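Local structure of transcriptional regulator (Streptococcus pneumoniae, 2GNP) at residues Leu72-His77 with His97-Val102; Phe63-Ser68 with Gly91-Ile96; Glu26-Glu31 with Ser44-Gly49; Cys191-Phe194 with Lys200-Tyr203. The protein is probably a sugar-responsive transcriptional regulator, built here as a putative sugar-binding domain of Rossmann-like fold. One frame throughout, in Å; residues are numbered along the deposited sequence.

The four contacts illustrate how interaction chemistry follows position in an alpha/beta domain. Contact 1 is a surface ion pair, whereas contacts 2, 3 and 4 are partly buried. Contacts 1 and 2 both join the region of helix 67-75 to the loop after strand 85-88: a charge pair near the end of the helix, CH-pi packing at W65 just before its first turn. Contact 3 is purely apolar across its segments and lays helix 36-54 on strand 24-28; it also touches contact 1 through L75 and I76. Contact 4, about 27 Å from contact 3 between centres, combines a salt bridge with bridging waters and meets contact 2 where C192 packs beside W65.

Contact 1 of 4, residues Leu72-His77 with His97-Val102; sequences LVDLIH and HAKYHV
D74 and K99 meet from opposite directions in a salt bridge, the one contact between residues 72-77 and 97-102. K99 NZ donates to D74 OD1 at 2.5 Å, a value short enough that the exact length is doubtful although the pairing is clear. The bond uses the syn lone pair of OD1, but it is one-sided: D74 OD2 stays 3.8 Å from K99 NZ. The aspartate places CG beside its own backbone N, opposite the carbonyl carbon (chi1 -79°), which directs the carboxylate off the helix toward the loop. K99 needs a less regular route. Its chain bends at chi2 and chi3, and chi1 and chi3 (-106°) both lie away from staggered values, perhaps because the ammonium has to reach round to the acid. Both residues are exposed, so solvent probably weakens the attraction. The neighbouring contacts are more deeply set: V73 packs on E108 and M109, while K112 NZ binds the carbonyls of V73 and I76. H101 then occupies the N-cap position of helix 102-113. The ion pair thus lies on the outside of successive beta-alpha units of a Rossmann-like domain, tying one helix to the loop that leads into the next.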
loop_
_atom_site.group_PDB
_atom_site.type_symbol
_atom_site.label_atom_id
_atom_site.label_comp_id
_atom_site.label_asym_id
_atom_site.label_seq_id
_atom_site.Cartn_x
_atom_site.Cartn_y
_atom_site.Cartn_z
ATOM N N LEU A 72 -4.230 8.618 -7.598
ATOM C CA LEU A 72 -5.216 7.848 -8.306
ATOM C C LEU A 72 -6.604 8.324 -7.919
ATOM O O LEU A 72 -7.462 8.420 -8.790
ATOM C CB LEU A 72 -4.992 6.340 -8.103
ATOM C CG LEU A 72 -5.715 5.489 -7.096
ATOM C CD1 LEU A 72 -7.259 5.406 -7.338
ATOM C CD2 LEU A 72 -5.048 4.057 -7.049
ATOM N N VAL A 73 -6.804 8.623 -6.628
ATOM C CA VAL A 73 -8.103 9.106 -6.162
ATOM C C VAL A 73 -8.527 10.379 -6.933
ATOM O O VAL A 73 -9.683 10.544 -7.321
ATOM C CB VAL A 73 -8.136 9.340 -4.633
ATOM C CG1 VAL A 73 -9.490 9.971 -4.267
ATOM C CG2 VAL A 73 -8.034 7.967 -3.927
ATOM N N ASP A 74 -7.582 11.257 -7.169
ATOM C CA ASP A 74 -7.886 12.511 -7.921
ATOM C C ASP A 74 -8.505 12.183 -9.298
ATOM O O ASP A 74 -9.416 12.897 -9.812
ATOM C CB ASP A 74 -6.604 13.291 -8.159
ATOM C CG ASP A 74 -6.128 14.073 -6.955
ATOM O OD1 ASP A 74 -6.840 14.192 -5.946
ATOM O OD2 ASP A 74 -4.994 14.616 -7.042
ATOM N N LEU A 75 -8.009 11.111 -9.930
ATOM C CA LEU A 75 -8.470 10.788 -11.303
ATOM C C LEU A 75 -9.650 9.887 -11.454
ATOM O O LEU A 75 -10.307 9.855 -12.524
ATOM C CB LEU A 75 -7.323 10.211 -12.123
ATOM C CG LEU A 75 -6.046 11.041 -12.210
ATOM C CD1 LEU A 75 -5.066 10.322 -13.128
ATOM C CD2 LEU A 75 -6.325 12.487 -12.729
ATOM N N ILE A 76 -9.952 9.088 -10.415
ATOM C CA ILE A 76 -10.940 8.064 -10.602
ATOM C C ILE A 76 -12.335 8.656 -10.851
ATOM O O ILE A 76 -12.710 9.668 -10.207
ATOM C CB ILE A 76 -10.945 7.074 -9.385
ATOM C CG1 ILE A 76 -11.723 5.799 -9.720
ATOM C CG2 ILE A 76 -11.507 7.764 -8.123
ATOM C CD1 ILE A 76 -11.476 4.679 -8.671
ATOM N N HIS A 77 -13.095 8.007 -11.746
ATOM C CA HIS A 77 -14.467 8.459 -12.076
ATOM C C HIS A 77 -15.469 7.888 -11.115
ATOM O O HIS A 77 -15.398 6.691 -10.745
ATOM C CB HIS A 77 -14.880 8.088 -13.524
ATOM C CG HIS A 77 -16.055 8.877 -14.001
ATOM N ND1 HIS A 77 -17.364 8.458 -13.828
ATOM C CD2 HIS A 77 -16.123 10.102 -14.578
ATOM C CE1 HIS A 77 -18.183 9.395 -14.278
ATOM N NE2 HIS A 77 -17.457 10.390 -14.756
ATOM N N HIS A 97 1.304 15.405 3.631
ATOM C CA HIS A 97 0.289 16.292 3.073
ATOM C C HIS A 97 -1.104 15.840 3.487
ATOM O O HIS A 97 -1.411 14.634 3.416
ATOM C CB HIS A 97 0.390 16.329 1.546
ATOM C CG HIS A 97 1.455 17.248 1.034
ATOM N ND1 HIS A 97 1.209 18.218 0.082
ATOM C CD2 HIS A 97 2.772 17.349 1.347
ATOM C CE1 HIS A 97 2.332 18.875 -0.167
ATOM N NE2 HIS A 97 3.294 18.373 0.589
ATOM N N ALA A 98 -1.936 16.794 3.934
ATOM C CA ALA A 98 -3.335 16.476 4.279
ATOM C C ALA A 98 -3.974 15.689 3.147
ATOM O O ALA A 98 -4.818 14.833 3.398
ATOM C CB ALA A 98 -4.157 17.741 4.563
ATOM N N LYS A 99 -3.587 16.009 1.914
ATOM C CA LYS A 99 -4.127 15.356 0.703
ATOM C C LYS A 99 -3.872 13.846 0.663
ATOM O O LYS A 99 -4.609 13.078 -0.015
ATOM C CB LYS A 99 -3.494 15.972 -0.541
ATOM C CG LYS A 99 -4.354 16.967 -1.283
ATOM C CD LYS A 99 -5.592 16.319 -1.882
ATOM C CE LYS A 99 -5.494 16.143 -3.420
ATOM N NZ LYS A 99 -6.814 15.667 -3.923
ATOM N N TYR A 100 -2.809 13.451 1.352
ATOM C CA TYR A 100 -2.268 12.088 1.345
ATOM C C TYR A 100 -2.677 11.303 2.588
ATOM O O TYR A 100 -2.342 10.109 2.717
ATOM C CB TYR A 100 -0.735 12.151 1.274
ATOM C CG TYR A 100 -0.168 12.804 -0.006
ATOM C CD1 TYR A 100 -0.998 13.242 -1.045
ATOM C CD2 TYR A 100 1.217 12.967 -0.156
ATOM C CE1 TYR A 100 -0.463 13.835 -2.224
ATOM C CE2 TYR A 100 1.758 13.544 -1.309
ATOM C CZ TYR A 100 0.936 13.978 -2.335
ATOM O OH TYR A 100 1.522 14.553 -3.466
ATOM N N HIS A 101 -3.396 11.961 3.523
ATOM C CA HIS A 101 -3.749 11.331 4.789
ATOM C C HIS A 101 -4.833 10.238 4.535
ATOM O O HIS A 101 -5.765 10.491 3.721
ATOM C CB HIS A 101 -4.359 12.372 5.726
ATOM C CG HIS A 101 -4.715 11.817 7.045
ATOM N ND1 HIS A 101 -3.871 11.884 8.140
ATOM C CD2 HIS A 101 -5.789 11.101 7.438
ATOM C CE1 HIS A 101 -4.446 11.273 9.162
ATOM N NE2 HIS A 101 -5.599 10.768 8.755
ATOM N N VAL A 102 -4.756 9.089 5.241
ATOM C CA VAL A 102 -5.801 8.001 4.989
ATOM C C VAL A 102 -7.234 8.551 5.117
ATOM O O VAL A 102 -8.129 8.173 4.343
ATOM C CB VAL A 102 -5.611 6.733 5.867
ATOM C CG1 VAL A 102 -5.843 7.039 7.371
ATOM C CG2 VAL A 102 -6.414 5.565 5.371
#

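Contact 2 of 4, residues Phe63-Ser68 with Gly91-Ile96; sequences FSWGKS and GGPSHI
G66 N and the carbonyl O of Y100, 2.9 Å apart in a probable hydrogen bond, fix the backbone beside W65, whose indole carries the contact with G92, P93 and I96. Between the two segments the attraction is CH-pi and apolar. G92 and P93 cover the same face of the indole, one over each ring. G92 CA stands 3.9 Å from the centroid of the five-membered ring; with no side chain in the way, the backbone can settle on the aromatic surface. P93 CD sits 3.5 Å from the centroid of the six-membered ring and 5° off its normal, the proline and tryptophan side chains crossing at about a right angle. I96 arrives obliquely, its CD1 3.2 Å from W65 CE3, closer than normal van der Waals contact and so strained or slightly misplaced, while I96 CG2 is 3.7 Å from W65 CZ3. The tryptophan reaches all three because CG lies between the backbone N and the carbonyl carbon (chi1 65°), turning the indole toward the loop. C192 packs against it too. Such chemistry suggests a contact held mainly by shape, probably aided by G92 CA-H and P93 CD-H groups polarised by adjacent nitrogens, with I96 adding plain apolar packing.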
loop_
_atom_site.group_PDB
_atom_site.type_symbol
_atom_site.label_atom_id
_atom_site.label_comp_id
_atom_site.label_asym_id
_atom_site.label_seq_id
_atom_site.Cartn_x
_atom_site.Cartn_y
_atom_site.Cartn_z
ATOM N N PHE A 63 -8.090 1.401 2.683
ATOM C CA PHE A 63 -7.057 2.235 2.037
ATOM C C PHE A 63 -5.905 2.415 3.010
ATOM O O PHE A 63 -6.150 2.527 4.236
ATOM C CB PHE A 63 -7.597 3.637 1.751
ATOM C CG PHE A 63 -8.010 3.812 0.312
ATOM C CD1 PHE A 63 -9.064 3.077 -0.176
ATOM C CD2 PHE A 63 -7.276 4.616 -0.566
ATOM C CE1 PHE A 63 -9.441 3.190 -1.519
ATOM C CE2 PHE A 63 -7.635 4.728 -1.940
ATOM C CZ PHE A 63 -8.724 4.019 -2.390
ATOM N N SER A 64 -4.683 2.507 2.471
ATOM C CA SER A 64 -3.559 3.068 3.250
ATOM C C SER A 64 -3.424 4.574 2.881
ATOM O O SER A 64 -4.415 5.300 2.656
ATOM C CB SER A 64 -2.263 2.252 3.071
ATOM O OG SER A 64 -1.309 2.588 4.035
ATOM N N TRP A 65 -2.182 5.055 2.860
ATOM C CA TRP A 65 -1.920 6.478 2.901
ATOM C C TRP A 65 -0.946 6.791 1.748
ATOM O O TRP A 65 -0.386 5.880 1.132
ATOM C CB TRP A 65 -1.315 6.856 4.298
ATOM C CG TRP A 65 0.061 6.225 4.567
ATOM C CD1 TRP A 65 0.351 4.963 5.004
ATOM C CD2 TRP A 65 1.310 6.870 4.355
ATOM N NE1 TRP A 65 1.723 4.781 5.067
ATOM C CE2 TRP A 65 2.329 5.950 4.681
ATOM C CE3 TRP A 65 1.665 8.143 3.926
ATOM C CZ2 TRP A 65 3.684 6.277 4.588
ATOM C CZ3 TRP A 65 3.011 8.477 3.830
ATOM C CH2 TRP A 65 4.004 7.553 4.174
ATOM N N GLY A 66 -0.780 8.071 1.433
ATOM C CA GLY A 66 0.270 8.462 0.494
ATOM C C GLY A 66 0.001 9.021 -0.870
ATOM O O GLY A 66 -1.150 9.076 -1.358
ATOM N N LYS A 67 1.104 9.471 -1.502
ATOM C CA LYS A 67 1.014 10.163 -2.807
ATOM C C LYS A 67 0.436 9.349 -3.936
ATOM O O LYS A 67 -0.415 9.846 -4.656
ATOM C CB LYS A 67 2.373 10.753 -3.260
ATOM C CG LYS A 67 2.334 11.503 -4.622
ATOM C CD LYS A 67 3.787 11.947 -5.020
ATOM C CE LYS A 67 3.859 12.755 -6.312
ATOM N NZ LYS A 67 3.586 11.966 -7.549
ATOM N N SER A 68 0.917 8.111 -4.134
ATOM C CA SER A 68 0.385 7.262 -5.201
ATOM C C SER A 68 -1.137 7.109 -5.089
ATOM O O SER A 68 -1.860 7.192 -6.085
ATOM C CB SER A 68 1.026 5.852 -5.160
ATOM O OG SER A 68 2.381 5.889 -5.636
ATOM N N GLY A 91 -3.016 4.335 9.765
ATOM C CA GLY A 91 -2.870 5.790 9.738
ATOM C C GLY A 91 -1.482 6.014 9.145
ATOM O O GLY A 91 -0.610 5.132 9.175
ATOM N N GLY A 92 -1.244 7.162 8.569
ATOM C CA GLY A 92 0.112 7.335 8.087
ATOM C C GLY A 92 0.918 7.949 9.196
ATOM O O GLY A 92 0.449 8.064 10.323
ATOM N N PRO A 93 2.138 8.384 8.882
ATOM C CA PRO A 93 2.856 9.177 9.873
ATOM C C PRO A 93 2.345 10.630 9.936
ATOM O O PRO A 93 1.438 11.010 9.207
ATOM C CB PRO A 93 4.312 9.112 9.385
ATOM C CG PRO A 93 4.207 8.950 7.957
ATOM C CD PRO A 93 2.909 8.215 7.642
ATOM N N SER A 94 2.963 11.417 10.808
ATOM C CA SER A 94 2.418 12.686 11.304
ATOM C C SER A 94 2.440 13.921 10.375
ATOM O O SER A 94 1.516 14.743 10.432
ATOM C CB SER A 94 3.123 13.034 12.614
ATOM O OG SER A 94 4.361 12.317 12.733
ATOM N N HIS A 95 3.478 14.085 9.554
ATOM C CA HIS A 95 3.635 15.346 8.812
ATOM C C HIS A 95 3.531 15.239 7.288
ATOM O O HIS A 95 4.165 16.007 6.532
ATOM C CB HIS A 95 4.928 16.066 9.219
ATOM C CG HIS A 95 4.917 16.571 10.630
ATOM N ND1 HIS A 95 5.705 16.023 11.626
ATOM C CD2 HIS A 95 4.221 17.576 11.214
ATOM C CE1 HIS A 95 5.483 16.662 12.762
ATOM N NE2 HIS A 95 4.586 17.607 12.541
ATOM N N ILE A 96 2.722 14.296 6.826
ATOM C CA ILE A 96 2.487 14.177 5.384
ATOM C C ILE A 96 1.393 15.160 4.939
ATOM O O ILE A 96 0.675 15.710 5.780
ATOM C CB ILE A 96 2.211 12.706 4.961
ATOM C CG1 ILE A 96 0.859 12.222 5.491
ATOM C CG2 ILE A 96 3.372 11.792 5.449
ATOM C CD1 ILE A 96 0.374 10.949 4.824
#

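Contact 3 of 4, residues Glu26-Glu31 with Ser44-Gly49; sequences EIIPNE and SQVAAG
Strand 24-28 packs against helix 36-54 with E26 and V46 as the closest backbone pair, their CA atoms 8.1 Å apart. The extended strand turns E26 and I28 toward the helix and I27 away from it, so alternate residues meet a single helical side chain. V46 is that side chain, and its two methyls divide the partners. CG1, held anti to the backbone N (chi1 166°), touches E26 CB at 4.1 Å and I28 CD1 at the same separation. V46 CG2 meets the same branch one carbon nearer the backbone, 4.1 Å from I28 CG1. I28 and V46 approach tip to tip; the bend at chi2 of I28 (71°) carries I28 CD1 across to V46 CG1. E26 contributes its aliphatic part, CB and CG, and passes V46 at a slant, while its carboxylate OE1 is hydrogen-bonded to H248. I250 extends the apolar layer, touching E26 and I28. S44, which points away from the strand, packs on N71 and L75 of helix 67-75, and A47 on L72 and I250. A helix lying on the strand that precedes it, in contact also with parallel strand 248-252, is a beta-alpha unit of an alpha/beta domain, consistent with a Rossmann-like family.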
loop_
_atom_site.group_PDB
_atom_site.type_symbol
_atom_site.label_atom_id
_atom_site.label_comp_id
_atom_site.label_asym_id
_atom_site.label_seq_id
_atom_site.Cartn_x
_atom_site.Cartn_y
_atom_site.Cartn_z
ATOM N N GLU A 26 -0.235 -4.719 -13.970
ATOM C CA GLU A 26 -0.137 -3.782 -15.100
ATOM C C GLU A 26 1.208 -3.128 -15.033
ATOM O O GLU A 26 1.583 -2.576 -13.981
ATOM C CB GLU A 26 -1.244 -2.709 -15.110
ATOM C CG GLU A 26 -2.662 -3.219 -15.511
ATOM C CD GLU A 26 -3.393 -3.962 -14.384
ATOM O OE1 GLU A 26 -3.147 -3.637 -13.204
ATOM O OE2 GLU A 26 -4.250 -4.829 -14.700
ATOM N N ILE A 27 1.963 -3.181 -16.147
ATOM C CA ILE A 27 3.266 -2.516 -16.236
ATOM C C ILE A 27 3.084 -1.342 -17.214
ATOM O O ILE A 27 2.831 -1.561 -18.410
ATOM C CB ILE A 27 4.408 -3.478 -16.766
ATOM C CG1 ILE A 27 4.595 -4.695 -15.830
ATOM C CG2 ILE A 27 5.689 -2.724 -16.909
ATOM C CD1 ILE A 27 5.404 -5.796 -16.483
ATOM N N ILE A 28 3.207 -0.129 -16.686
ATOM C CA ILE A 28 3.198 1.091 -17.517
ATOM C C ILE A 28 4.546 1.311 -18.188
ATOM O O ILE A 28 5.570 1.364 -17.516
ATOM C CB ILE A 28 2.800 2.360 -16.691
ATOM C CG1 ILE A 28 1.322 2.318 -16.296
ATOM C CG2 ILE A 28 3.010 3.675 -17.499
ATOM C CD1 ILE A 28 1.004 1.371 -15.326
ATOM N N PRO A 29 4.547 1.522 -19.527
ATOM C CA PRO A 29 5.798 1.767 -20.224
ATOM C C PRO A 29 6.362 3.138 -19.878
ATOM O O PRO A 29 5.577 4.065 -19.572
ATOM C CB PRO A 29 5.384 1.728 -21.697
ATOM C CG PRO A 29 3.960 2.171 -21.710
ATOM C CD PRO A 29 3.382 1.533 -20.433
ATOM N N ASN A 30 7.688 3.261 -19.900
ATOM C CA ASN A 30 8.304 4.555 -19.704
ATOM C C ASN A 30 8.621 5.088 -21.113
ATOM O O ASN A 30 9.111 4.311 -21.947
ATOM C CB ASN A 30 9.587 4.432 -18.887
ATOM C CG ASN A 30 9.326 3.943 -17.456
ATOM O OD1 ASN A 30 9.268 2.736 -17.198
ATOM N ND2 ASN A 30 9.121 4.882 -16.549
ATOM N N GLU A 31 8.354 6.377 -21.340
ATOM C CA GLU A 31 8.519 7.043 -22.668
ATOM C C GLU A 31 9.729 7.989 -22.577
ATOM O O GLU A 31 9.985 8.589 -21.547
ATOM C CB GLU A 31 7.247 7.839 -23.109
ATOM C CG GLU A 31 5.995 7.034 -23.603
ATOM C CD GLU A 31 4.820 7.909 -24.223
ATOM O OE1 GLU A 31 4.941 9.160 -24.384
ATOM O OE2 GLU A 31 3.730 7.345 -24.542
ATOM N N SER A 44 -1.201 6.752 -12.695
ATOM C CA SER A 44 -2.414 7.060 -11.920
ATOM C C SER A 44 -3.688 6.793 -12.681
ATOM O O SER A 44 -4.690 6.356 -12.086
ATOM C CB SER A 44 -2.411 8.507 -11.414
ATOM O OG SER A 44 -1.345 8.746 -10.549
ATOM N N GLN A 45 -3.714 7.082 -13.995
ATOM C CA GLN A 45 -4.936 6.850 -14.775
ATOM C C GLN A 45 -5.227 5.359 -14.933
ATOM O O GLN A 45 -6.365 4.919 -14.890
ATOM C CB GLN A 45 -4.814 7.549 -16.153
ATOM C CG GLN A 45 -6.066 7.479 -16.947
ATOM C CD GLN A 45 -7.243 8.178 -16.244
ATOM O OE1 GLN A 45 -8.250 7.542 -15.951
ATOM N NE2 GLN A 45 -7.095 9.460 -15.944
ATOM N N VAL A 46 -4.161 4.575 -15.142
ATOM C CA VAL A 46 -4.315 3.140 -15.304
ATOM C C VAL A 46 -4.885 2.616 -13.987
ATOM O O VAL A 46 -5.911 1.908 -13.977
ATOM C CB VAL A 46 -3.004 2.495 -15.657
ATOM C CG1 VAL A 46 -3.086 0.947 -15.475
ATOM C CG2 VAL A 46 -2.601 2.887 -17.131
ATOM N N ALA A 47 -4.308 3.105 -12.894
ATOM C CA ALA A 47 -4.652 2.608 -11.531
ATOM C C ALA A 47 -6.092 2.970 -11.222
ATOM O O ALA A 47 -6.841 2.156 -10.694
ATOM C CB ALA A 47 -3.711 3.172 -10.480
ATOM N N ALA A 48 -6.471 4.204 -11.593
ATOM C CA ALA A 48 -7.835 4.662 -11.372
ATOM C C ALA A 48 -8.839 3.806 -12.118
ATOM O O ALA A 48 -9.838 3.371 -11.534
ATOM C CB ALA A 48 -8.004 6.168 -11.786
ATOM N N GLY A 49 -8.562 3.524 -13.396
ATOM C CA GLY A 49 -9.436 2.667 -14.167
ATOM C C GLY A 49 -9.568 1.267 -13.575
ATOM O O GLY A 49 -10.678 0.719 -13.448
#

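Contact 4 of 4, residues Cys191-Phe194 with Lys200-Tyr203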
loop_
_atom_site.group_PDB
_atom_site.type_symbol
_atom_site.label_atom_id
_atom_site.label_comp_id
_atom_site.label_asym_id
_atom_site.label_seq_id
_atom_site.Cartn_x
_atom_site.Cartn_y
_atom_site.Cartn_z
ATOM N N CYS A 191 1.324 -0.724 4.667
ATOM C CA CYS A 191 0.372 -0.563 5.772
ATOM C C CYS A 191 1.084 -0.229 7.104
ATOM O O CYS A 191 0.637 -0.649 8.150
ATOM C CB CYS A 191 -0.507 -1.782 5.956
ATOM S SG CYS A 191 -1.619 -1.992 4.530
ATOM N N CYS A 192 2.177 0.501 6.998
ATOM C CA CYS A 192 2.959 0.965 8.128
ATOM C C CYS A 192 3.663 -0.151 8.907
ATOM O O CYS A 192 4.052 0.053 10.065
ATOM C CB CYS A 192 2.046 1.842 9.036
ATOM S SG CYS A 192 1.422 3.306 8.132
ATOM N N ARG A 193 3.847 -1.294 8.263
ATOM C CA ARG A 193 4.625 -2.432 8.808
ATOM C C ARG A 193 5.876 -2.602 8.009
ATOM O O ARG A 193 5.848 -2.523 6.778
ATOM C CB ARG A 193 3.812 -3.695 8.924
ATOM C CG ARG A 193 2.667 -3.454 9.956
ATOM C CD ARG A 193 1.778 -4.688 9.962
ATOM N NE ARG A 193 0.671 -4.574 10.920
ATOM C CZ ARG A 193 0.818 -4.632 12.238
ATOM N NH1 ARG A 193 2.059 -4.809 12.761
ATOM N NH2 ARG A 193 -0.244 -4.499 13.060
ATOM N N PHE A 194 6.972 -2.803 8.738
ATOM C CA PHE A 194 8.324 -2.760 8.180
ATOM C C PHE A 194 8.798 -4.159 7.951
ATOM O O PHE A 194 8.680 -5.002 8.846
ATOM C CB PHE A 194 9.244 -1.966 9.139
ATOM C CG PHE A 194 8.859 -0.492 9.186
ATOM C CD1 PHE A 194 9.403 0.378 8.255
ATOM C CD2 PHE A 194 7.894 -0.017 10.080
ATOM C CE1 PHE A 194 9.027 1.702 8.234
ATOM C CE2 PHE A 194 7.487 1.348 10.029
ATOM C CZ PHE A 194 8.079 2.184 9.119
ATOM N N LYS A 200 9.357 -10.232 5.240
ATOM C CA LYS A 200 9.005 -10.580 6.616
ATOM C C LYS A 200 9.110 -9.405 7.594
ATOM O O LYS A 200 10.069 -8.648 7.537
ATOM C CB LYS A 200 9.869 -11.776 7.063
ATOM C CG LYS A 200 9.107 -13.106 6.855
ATOM C CD LYS A 200 8.011 -13.070 5.715
ATOM C CE LYS A 200 6.501 -12.945 6.199
ATOM N NZ LYS A 200 5.648 -11.678 5.866
ATOM N N GLU A 201 8.121 -9.286 8.488
ATOM C CA GLU A 201 8.072 -8.258 9.518
ATOM C C GLU A 201 8.958 -8.616 10.722
ATOM O O GLU A 201 8.520 -9.268 11.675
ATOM C CB GLU A 201 6.613 -7.977 9.950
ATOM C CG GLU A 201 6.433 -6.651 10.689
ATOM C CD GLU A 201 4.998 -6.418 11.139
ATOM O OE1 GLU A 201 4.189 -7.348 10.911
ATOM O OE2 GLU A 201 4.727 -5.345 11.710
ATOM N N VAL A 202 10.204 -8.149 10.697
ATOM C CA VAL A 202 11.214 -8.799 11.567
ATOM C C VAL A 202 11.265 -8.250 12.993
ATOM O O VAL A 202 11.388 -9.028 13.948
ATOM C CB VAL A 202 12.596 -8.893 10.866
ATOM C CG1 VAL A 202 12.956 -7.535 10.262
ATOM C CG2 VAL A 202 13.696 -9.507 11.813
ATOM N N TYR A 203 11.077 -6.934 13.153
ATOM C CA TYR A 203 11.188 -6.288 14.455
ATOM C C TYR A 203 9.862 -6.308 15.276
ATOM O O TYR A 203 8.995 -5.401 15.203
ATOM C CB TYR A 203 11.720 -4.873 14.266
ATOM C CG TYR A 203 11.975 -4.108 15.530
ATOM C CD1 TYR A 203 11.766 -2.727 15.578
ATOM C CD2 TYR A 203 12.462 -4.746 16.680
ATOM C CE1 TYR A 203 11.997 -1.998 16.732
ATOM C CE2 TYR A 203 12.690 -4.013 17.830
ATOM C CZ TYR A 203 12.451 -2.648 17.842
ATOM O OH TYR A 203 12.673 -1.910 18.965
HETATM O O HOH W 1 6.449 -3.149 11.712
HETATM O O HOH W 2 10.042 -5.315 11.123
#
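R193 NH1 and E201 OE2 form the salt bridge of this contact, a 2.9 Å hydrogen bond with an angle of 155° at the hydrogen. The oxygen offers its syn lone pair and lies at the edge of the guanidinium, practically in its plane, although the carboxylate plane is turned 69° from that of the guanidinium. R193 is held beyond E201 too: NE, NH2 and NH1 also donate to the carbonyls of I213, A212 and Q207, which fixes the rotation of the group. The glutamate is gripped likewise, OE1 by Q207 NE2 and OE2 by a second donor, water 1, at 2.8 Å. That water accepts from F194 N at 3.0 Å. Water 2 makes the matching bridge, donating to F194 O at 2.7 Å and accepting from Y203 N. The F194 carbonyl is further approached by E201 CA, a 3.4 Å CA-H...O contact. The extended E201 chain, with CG anti to its N (chi1 -162°), crosses R193 obliquely, so OE2 also lies 3.3 Å from R193 CG. Outward, L215 packs on both residues, and the F194 ring meets W169 edge-to-face. C191 and C192, both with positive phi, form the two-residue type I' turn joining strands 188-190 and 193-195: the arrangement is a beta-hairpin whose second strand is linked through water and a salt bridge to the loop entering helix 204-207.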